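Non-structural protein 2 (Bluetongue virus, PDB 1UTY) binds single-stranded RNA, an activity assigned to the amino-terminal domain described here. Local coordinates at residues I12-V17 and L77-H82; V17-L22 and I26-S31. All coordinates share one frame; numbering follows the deposited sequence.

Interaction 1 of 2, residues I12-V17 and L77-H82; sequences IFVLDV and LMLTPH
I12 opens the contact by overlapping L77 flank to flank, the two side chains running in opposing senses. Its gamma methyl does the touching: CG2 lies anti to the backbone N (CG1 taking chi1 -61°) and meets CD2 of L77 at 4.0 Å. L77 leads with one branch of its fork, CD2 being turned to the isoleucine. Two residues on, V14 makes the second touch. Here the approach is tip to tip. L79 is stretched out with CD1 anti to CA (chi2 178°), and V14 CG1 stands 4.0 Å from L79 CD1. No hydrogen bond joins the segments, and the CA atoms of the pairs stay well apart, 9.7 Å for I12 and L77. This spacing is consistent with side chains meeting across the interior of a strongly curved sheet, since 10-15 and 73-79 are not adjacent strands. The four apolar residues are buried, and the two strand pieces run in roughly the same direction. Strand 56-59 flanks the contact, its L58 touching both I12 and L77. On the side of 10-15, I39 and I37 of strand 34-39 pack on I12 and V14; on that of 73-79, I68 and Y66 of strand 64-70 pack on L77 and L79. L15 of strand 10-15 packs on L144 of the second subunit.

Interaction 2 of 2, residues V17-L22 and I26-S31; sequences VTAKTL and IAKLSS
K28 sends CG anti to its backbone N (chi1 -168°) and stays extended as far as CE, which lays CD over the methyl of A19, with A19 CB to K28 CD at 3.7 Å. A19 has left-handed backbone angles, and its CB faces the helix; beyond this touch the lysine bends at chi4 (78°). The other pair, L22 and I26, is one helical turn: I26 N donates to L22 O at 3.0 Å, nearly straight at 163°. Because I26 CG1 sits beside the backbone N, it also packs against this acceptor, 3.3 Å from L22 O. L22 and I26 extend in the same sense along one flank of the helix, L22 CD1 to I26 CG1 being 4.2 Å. One turn on, the carbonyl of I26 is gripped twice, by S30 OG at 2.8 Å and by S30 N, arriving from opposite faces of its plane. S31, with positive phi, then closes the helix in a Schellman motif. At the other end T21 is the N-cap, its OG1 bonded to G24 N. Helix 22-29 follows the loop after strand 10-15 and rests on strand 44-48, where F45 and P47 touch I26 and P47 also touches S30.

Interaction 2 is nested within the chain loop that interaction 1 closes; segments 12-17 and 17-22 share V17, and the centres of the two contacts lie about 9 Å apart. Strand 10-15 leaves the buried interior of interaction 1 and runs into the surface loop and helix of interaction 2. Two probable hydrogen bonds tie them further: D16 OD2 to T21 OG1 at 2.6 Å, and T80 O to L22 N at 2.7 Å. The helix start is therefore held to both segments of interaction 1, through the N-cap hydroxyl and the first helical N-H. P81 CB also packs on K20 O at 3.6 Å. Together the contacts join the domain interior to a helix on its surface.

Interaction 1 of 2, residues I12-V17 and L77-H82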
ATOM      1  N   ILE A  12      -7.666 -15.140   3.798  1.00 21.51           N
ATOM      2  CA  ILE A  12      -7.497 -14.005   4.674  1.00 20.98           C
ATOM      3  C   ILE A  12      -8.175 -14.352   5.994  1.00 20.63           C
ATOM      4  O   ILE A  12      -9.331 -14.770   6.022  1.00 20.56           O
ATOM      5  CB  ILE A  12      -8.079 -12.709   4.006  1.00 21.20           C
ATOM      6  CG1 ILE A  12      -7.333 -12.408   2.703  1.00 21.01           C
ATOM      7  CG2 ILE A  12      -7.936 -11.476   4.903  1.00 20.23           C
ATOM      8  CD1 ILE A  12      -8.061 -12.881   1.473  1.00 24.50           C
ATOM      9  N   PHE A  13      -7.413 -14.216   7.068  1.00 19.68           N
ATOM     10  CA  PHE A  13      -7.870 -14.494   8.406  1.00 19.52           C
ATOM     11  C   PHE A  13      -7.915 -13.167   9.129  1.00 19.73           C
ATOM     12  O   PHE A  13      -6.882 -12.620   9.506  1.00 19.65           O
ATOM     13  CB  PHE A  13      -6.921 -15.490   9.082  1.00 19.35           C
ATOM     14  CG  PHE A  13      -6.827 -16.817   8.350  1.00 18.54           C
ATOM     15  CD1 PHE A  13      -7.715 -17.848   8.644  1.00 16.31           C
ATOM     16  CD2 PHE A  13      -5.879 -17.003   7.337  1.00 16.42           C
ATOM     17  CE1 PHE A  13      -7.656 -19.073   7.952  1.00 18.38           C
ATOM     18  CE2 PHE A  13      -5.795 -18.210   6.639  1.00 18.49           C
ATOM     19  CZ  PHE A  13      -6.699 -19.261   6.940  1.00 17.90           C
ATOM     20  N   VAL A  14      -9.117 -12.620   9.264  1.00 20.02           N
ATOM     21  CA  VAL A  14      -9.285 -11.327   9.907  1.00 20.23           C
ATOM     22  C   VAL A  14      -9.237 -11.532  11.403  1.00 20.85           C
ATOM     23  O   VAL A  14      -9.963 -12.371  11.946  1.00 21.57           O
ATOM     24  CB  VAL A  14     -10.586 -10.608   9.479  1.00 20.14           C
ATOM     25  CG1 VAL A  14     -10.652  -9.222  10.083  1.00 18.38           C
ATOM     26  CG2 VAL A  14     -10.659 -10.504   7.938  1.00 19.42           C
ATOM     27  N   LEU A  15      -8.332 -10.798  12.046  1.00 21.37           N
ATOM     28  CA  LEU A  15      -8.262 -10.704  13.487  1.00 21.97           C
ATOM     29  C   LEU A  15      -8.812  -9.326  13.826  1.00 22.60           C
ATOM     30  O   LEU A  15      -8.179  -8.298  13.529  1.00 23.60           O
ATOM     31  CB  LEU A  15      -6.817 -10.862  13.968  1.00 21.53           C
ATOM     32  CG  LEU A  15      -6.549 -10.610  15.465  1.00 23.12           C
ATOM     33  CD1 LEU A  15      -7.321 -11.593  16.359  1.00 21.96           C
ATOM     34  CD2 LEU A  15      -5.037 -10.648  15.791  1.00 23.48           C
ATOM     35  N   ASP A  16      -9.999  -9.312  14.417  1.00 22.99           N
ATOM     36  CA  ASP A  16     -10.711  -8.084  14.764  1.00 23.38           C
ATOM     37  C   ASP A  16     -11.225  -8.224  16.189  1.00 23.45           C
ATOM     38  O   ASP A  16     -12.389  -8.561  16.407  1.00 23.01           O
ATOM     39  CB  ASP A  16     -11.881  -7.840  13.798  1.00 23.76           C
ATOM     40  CG  ASP A  16     -12.743  -6.628  14.194  1.00 24.68           C
ATOM     41  OD1 ASP A  16     -12.227  -5.661  14.792  1.00 26.28           O
ATOM     42  OD2 ASP A  16     -13.961  -6.549  13.947  1.00 25.85           O
ATOM     43  N   VAL A  17     -10.337  -7.955  17.147  1.00 23.64           N
ATOM     44  CA  VAL A  17     -10.568  -8.221  18.569  1.00 23.62           C
ATOM     45  C   VAL A  17     -11.689  -7.359  19.187  1.00 23.44           C
ATOM     46  O   VAL A  17     -12.409  -7.834  20.079  1.00 23.15           O
ATOM     47  CB  VAL A  17      -9.217  -8.102  19.391  1.00 24.16           C
ATOM     48  CG1 VAL A  17      -9.464  -7.837  20.869  1.00 24.31           C
ATOM     49  CG2 VAL A  17      -8.388  -9.371  19.245  1.00 24.24           C
ATOM     50  N   LEU A  77     -10.214  -5.402   0.379  1.00 22.02           N
ATOM     51  CA  LEU A  77     -11.299  -5.807   1.260  1.00 22.11           C
ATOM     52  C   LEU A  77     -12.036  -4.611   1.848  1.00 22.22           C
ATOM     53  O   LEU A  77     -11.419  -3.656   2.353  1.00 22.32           O
ATOM     54  CB  LEU A  77     -10.781  -6.688   2.391  1.00 21.79           C
ATOM     55  CG  LEU A  77      -9.983  -7.936   2.040  1.00 22.19           C
ATOM     56  CD1 LEU A  77      -8.468  -7.653   2.212  1.00 21.34           C
ATOM     57  CD2 LEU A  77     -10.440  -9.094   2.914  1.00 19.11           C
ATOM     58  N   MET A  78     -13.358  -4.674   1.763  1.00 21.88           N
ATOM     59  CA  MET A  78     -14.218  -3.766   2.504  1.00 22.05           C
ATOM     60  C   MET A  78     -14.763  -4.487   3.727  1.00 22.07           C
ATOM     61  O   MET A  78     -15.559  -5.423   3.605  1.00 21.93           O
ATOM     62  CB  MET A  78     -15.367  -3.283   1.629  1.00 22.26           C
ATOM     63  CG  MET A  78     -14.951  -2.431   0.453  1.00 22.02           C
ATOM     64  SD  MET A  78     -14.015  -0.965   0.946  1.00 23.26           S
ATOM     65  CE  MET A  78     -13.911  -0.186  -0.611  1.00 20.37           C
ATOM     66  N   LEU A  79     -14.319  -4.072   4.907  1.00 22.24           N
ATOM     67  CA  LEU A  79     -14.839  -4.659   6.146  1.00 22.35           C
ATOM     68  C   LEU A  79     -15.711  -3.649   6.836  1.00 22.66           C
ATOM     69  O   LEU A  79     -15.207  -2.624   7.320  1.00 23.54           O
ATOM     70  CB  LEU A  79     -13.701  -5.115   7.074  1.00 21.74           C
ATOM     71  CG  LEU A  79     -12.609  -5.978   6.430  1.00 22.01           C
ATOM     72  CD1 LEU A  79     -11.531  -6.318   7.452  1.00 20.39           C
ATOM     73  CD2 LEU A  79     -13.199  -7.271   5.756  1.00 20.60           C
ATOM     74  N   THR A  80     -17.015  -3.904   6.863  1.00 22.55           N
ATOM     75  CA  THR A  80     -17.916  -2.993   7.543  1.00 23.21           C
ATOM     76  C   THR A  80     -18.475  -3.661   8.779  1.00 23.85           C
ATOM     77  O   THR A  80     -18.195  -4.844   9.005  1.00 24.63           O
ATOM     78  CB  THR A  80     -19.060  -2.482   6.609  1.00 22.95           C
ATOM     79  OG1 THR A  80     -19.994  -3.535   6.370  1.00 22.67           O
ATOM     80  CG2 THR A  80     -18.518  -2.109   5.224  1.00 22.80           C
ATOM     81  N   PRO A  81     -19.253  -2.917   9.581  1.00 24.09           N
ATOM     82  CA  PRO A  81     -19.985  -3.516  10.701  1.00 24.26           C
ATOM     83  C   PRO A  81     -21.054  -4.473  10.192  1.00 24.78           C
ATOM     84  O   PRO A  81     -21.467  -5.369  10.924  1.00 24.64           O
ATOM     85  CB  PRO A  81     -20.654  -2.310  11.393  1.00 24.28           C
ATOM     86  CG  PRO A  81     -19.994  -1.089  10.845  1.00 24.26           C
ATOM     87  CD  PRO A  81     -19.491  -1.464   9.478  1.00 23.77           C
ATOM     88  N   HIS A  82     -21.495  -4.298   8.949  1.00 25.50           N
ATOM     89  CA  HIS A  82     -22.614  -5.097   8.444  1.00 26.21           C
ATOM     90  C   HIS A  82     -22.294  -5.950   7.217  1.00 25.66           C
ATOM     91  O   HIS A  82     -23.194  -6.498   6.614  1.00 26.26           O
ATOM     92  CB  HIS A  82     -23.807  -4.184   8.135  1.00 27.20           C
ATOM     93  CG  HIS A  82     -24.285  -3.395   9.315  1.00 29.85           C
ATOM     94  ND1 HIS A  82     -24.744  -3.993  10.473  1.00 32.87           N
ATOM     95  CD2 HIS A  82     -24.361  -2.059   9.523  1.00 31.24           C
ATOM     96  CE1 HIS A  82     -25.090  -3.056  11.339  1.00 34.33           C
ATOM     97  NE2 HIS A  82     -24.867  -1.874  10.787  1.00 33.63           N
TER

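Interaction 2 of 2, residues V17-L22 and I26-S31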
ATOM      1  N   VAL A  17     -10.337  -7.955  17.147  1.00 23.64           N
ATOM      2  CA  VAL A  17     -10.568  -8.221  18.569  1.00 23.62           C
ATOM      3  C   VAL A  17     -11.689  -7.359  19.187  1.00 23.44           C
ATOM      4  O   VAL A  17     -12.409  -7.834  20.079  1.00 23.15           O
ATOM      5  CB  VAL A  17      -9.217  -8.102  19.391  1.00 24.16           C
ATOM      6  CG1 VAL A  17      -9.464  -7.837  20.869  1.00 24.31           C
ATOM      7  CG2 VAL A  17      -8.388  -9.371  19.245  1.00 24.24           C
ATOM      8  N   THR A  18     -11.829  -6.109  18.734  1.00 22.94           N
ATOM      9  CA  THR A  18     -12.900  -5.244  19.241  1.00 23.38           C
ATOM     10  C   THR A  18     -14.232  -5.558  18.577  1.00 22.96           C
ATOM     11  O   THR A  18     -15.260  -5.028  18.978  1.00 22.69           O
ATOM     12  CB  THR A  18     -12.586  -3.702  19.147  1.00 23.17           C
ATOM     13  OG1 THR A  18     -12.446  -3.303  17.776  1.00 24.96           O
ATOM     14  CG2 THR A  18     -11.250  -3.366  19.782  1.00 22.93           C
ATOM     15  N   ALA A  19     -14.204  -6.424  17.567  1.00 23.29           N
ATOM     16  CA  ALA A  19     -15.425  -6.942  16.934  1.00 23.49           C
ATOM     17  C   ALA A  19     -16.376  -5.849  16.436  1.00 23.74           C
ATOM     18  O   ALA A  19     -17.587  -5.953  16.598  1.00 23.81           O
ATOM     19  CB  ALA A  19     -16.155  -7.888  17.880  1.00 23.36           C
ATOM     20  N   LYS A  20     -15.819  -4.801  15.837  1.00 24.47           N
ATOM     21  CA  LYS A  20     -16.634  -3.745  15.249  1.00 24.88           C
ATOM     22  C   LYS A  20     -16.898  -4.026  13.761  1.00 24.86           C
ATOM     23  O   LYS A  20     -17.760  -3.390  13.160  1.00 25.68           O
ATOM     24  CB  LYS A  20     -16.003  -2.351  15.447  1.00 25.35           C
ATOM     25  CG  LYS A  20     -15.647  -1.957  16.906  1.00 25.14           C
ATOM     26  CD  LYS A  20     -16.836  -2.047  17.831  1.00 26.20           C
ATOM     27  CE  LYS A  20     -16.595  -1.327  19.169  1.00 25.38           C
ATOM     28  NZ  LYS A  20     -17.842  -1.405  19.965  1.00 23.84           N
ATOM     29  N   THR A  21     -16.170  -4.971  13.165  1.00 23.91           N
ATOM     30  CA  THR A  21     -16.511  -5.418  11.811  1.00 23.17           C
ATOM     31  C   THR A  21     -17.423  -6.637  11.884  1.00 23.60           C
ATOM     32  O   THR A  21     -17.425  -7.369  12.886  1.00 23.31           O
ATOM     33  CB  THR A  21     -15.259  -5.770  10.961  1.00 22.97           C
ATOM     34  OG1 THR A  21     -14.648  -6.964  11.466  1.00 21.06           O
ATOM     35  CG2 THR A  21     -14.174  -4.700  11.058  1.00 21.88           C
ATOM     36  N   LEU A  22     -18.190  -6.865  10.822  1.00 23.77           N
ATOM     37  CA  LEU A  22     -18.995  -8.073  10.739  1.00 24.31           C
ATOM     38  C   LEU A  22     -18.160  -9.318  11.081  1.00 24.35           C
ATOM     39  O   LEU A  22     -18.586 -10.152  11.885  1.00 24.46           O
ATOM     40  CB  LEU A  22     -19.632  -8.230   9.354  1.00 24.04           C
ATOM     41  CG  LEU A  22     -20.429  -9.536   9.241  1.00 24.45           C
ATOM     42  CD1 LEU A  22     -21.763  -9.380   9.956  1.00 23.71           C
ATOM     43  CD2 LEU A  22     -20.622  -9.956   7.791  1.00 24.69           C
ATOM     44  N   ILE A  26     -18.860 -11.839  14.307  1.00 26.20           N
ATOM     45  CA  ILE A  26     -19.129 -13.241  14.024  1.00 26.59           C
ATOM     46  C   ILE A  26     -18.105 -14.156  14.694  1.00 26.38           C
ATOM     47  O   ILE A  26     -18.465 -15.164  15.288  1.00 26.63           O
ATOM     48  CB  ILE A  26     -19.165 -13.453  12.485  1.00 26.91           C
ATOM     49  CG1 ILE A  26     -20.440 -12.844  11.876  1.00 28.21           C
ATOM     50  CG2 ILE A  26     -19.004 -14.926  12.104  1.00 27.93           C
ATOM     51  CD1 ILE A  26     -21.754 -13.200  12.580  1.00 29.79           C
ATOM     52  N   ALA A  27     -16.833 -13.797  14.607  1.00 26.57           N
ATOM     53  CA  ALA A  27     -15.794 -14.555  15.280  1.00 26.93           C
ATOM     54  C   ALA A  27     -16.065 -14.611  16.788  1.00 27.11           C
ATOM     55  O   ALA A  27     -15.988 -15.684  17.401  1.00 27.12           O
ATOM     56  CB  ALA A  27     -14.428 -13.953  14.985  1.00 26.93           C
ATOM     57  N   LYS A  28     -16.399 -13.453  17.359  1.00 27.48           N
ATOM     58  CA  LYS A  28     -16.708 -13.303  18.781  1.00 27.99           C
ATOM     59  C   LYS A  28     -17.941 -14.109  19.172  1.00 27.80           C
ATOM     60  O   LYS A  28     -17.907 -14.854  20.145  1.00 27.76           O
ATOM     61  CB  LYS A  28     -16.903 -11.819  19.136  1.00 28.44           C
ATOM     62  CG  LYS A  28     -16.938 -11.501  20.646  1.00 29.64           C
ATOM     63  CD  LYS A  28     -16.503 -10.061  20.913  1.00 31.35           C
ATOM     64  CE  LYS A  28     -17.030  -9.541  22.247  1.00 32.81           C
ATOM     65  NZ  LYS A  28     -16.223 -10.050  23.400  1.00 33.29           N
ATOM     66  N   LEU A  29     -19.015 -13.964  18.398  1.00 27.74           N
ATOM     67  CA  LEU A  29     -20.237 -14.731  18.596  1.00 27.54           C
ATOM     68  C   LEU A  29     -19.996 -16.250  18.585  1.00 27.00           C
ATOM     69  O   LEU A  29     -20.687 -16.994  19.292  1.00 27.05           O
ATOM     70  CB  LEU A  29     -21.300 -14.344  17.544  1.00 28.19           C
ATOM     71  CG  LEU A  29     -22.209 -15.453  16.965  1.00 29.47           C
ATOM     72  CD1 LEU A  29     -23.505 -15.592  17.749  1.00 30.98           C
ATOM     73  CD2 LEU A  29     -22.505 -15.254  15.485  1.00 31.39           C
ATOM     74  N   SER A  30     -19.043 -16.707  17.774  1.00 25.94           N
ATOM     75  CA  SER A  30     -18.788 -18.144  17.642  1.00 25.16           C
ATOM     76  C   SER A  30     -17.589 -18.597  18.475  1.00 24.04           C
ATOM     77  O   SER A  30     -17.171 -19.749  18.393  1.00 23.38           O
ATOM     78  CB  SER A  30     -18.612 -18.522  16.177  1.00 25.40           C
ATOM     79  OG  SER A  30     -19.519 -17.785  15.372  1.00 27.58           O
ATOM     80  N   SER A  31     -17.059 -17.671  19.276  1.00 23.15           N
ATOM     81  CA  SER A  31     -15.948 -17.921  20.201  1.00 22.44           C
ATOM     82  C   SER A  31     -14.639 -18.320  19.482  1.00 22.41           C
ATOM     83  O   SER A  31     -13.877 -19.172  19.956  1.00 22.24           O
ATOM     84  CB  SER A  31     -16.348 -18.940  21.288  1.00 22.30           C
ATOM     85  OG  SER A  31     -17.559 -18.563  21.926  1.00 19.99           O
TER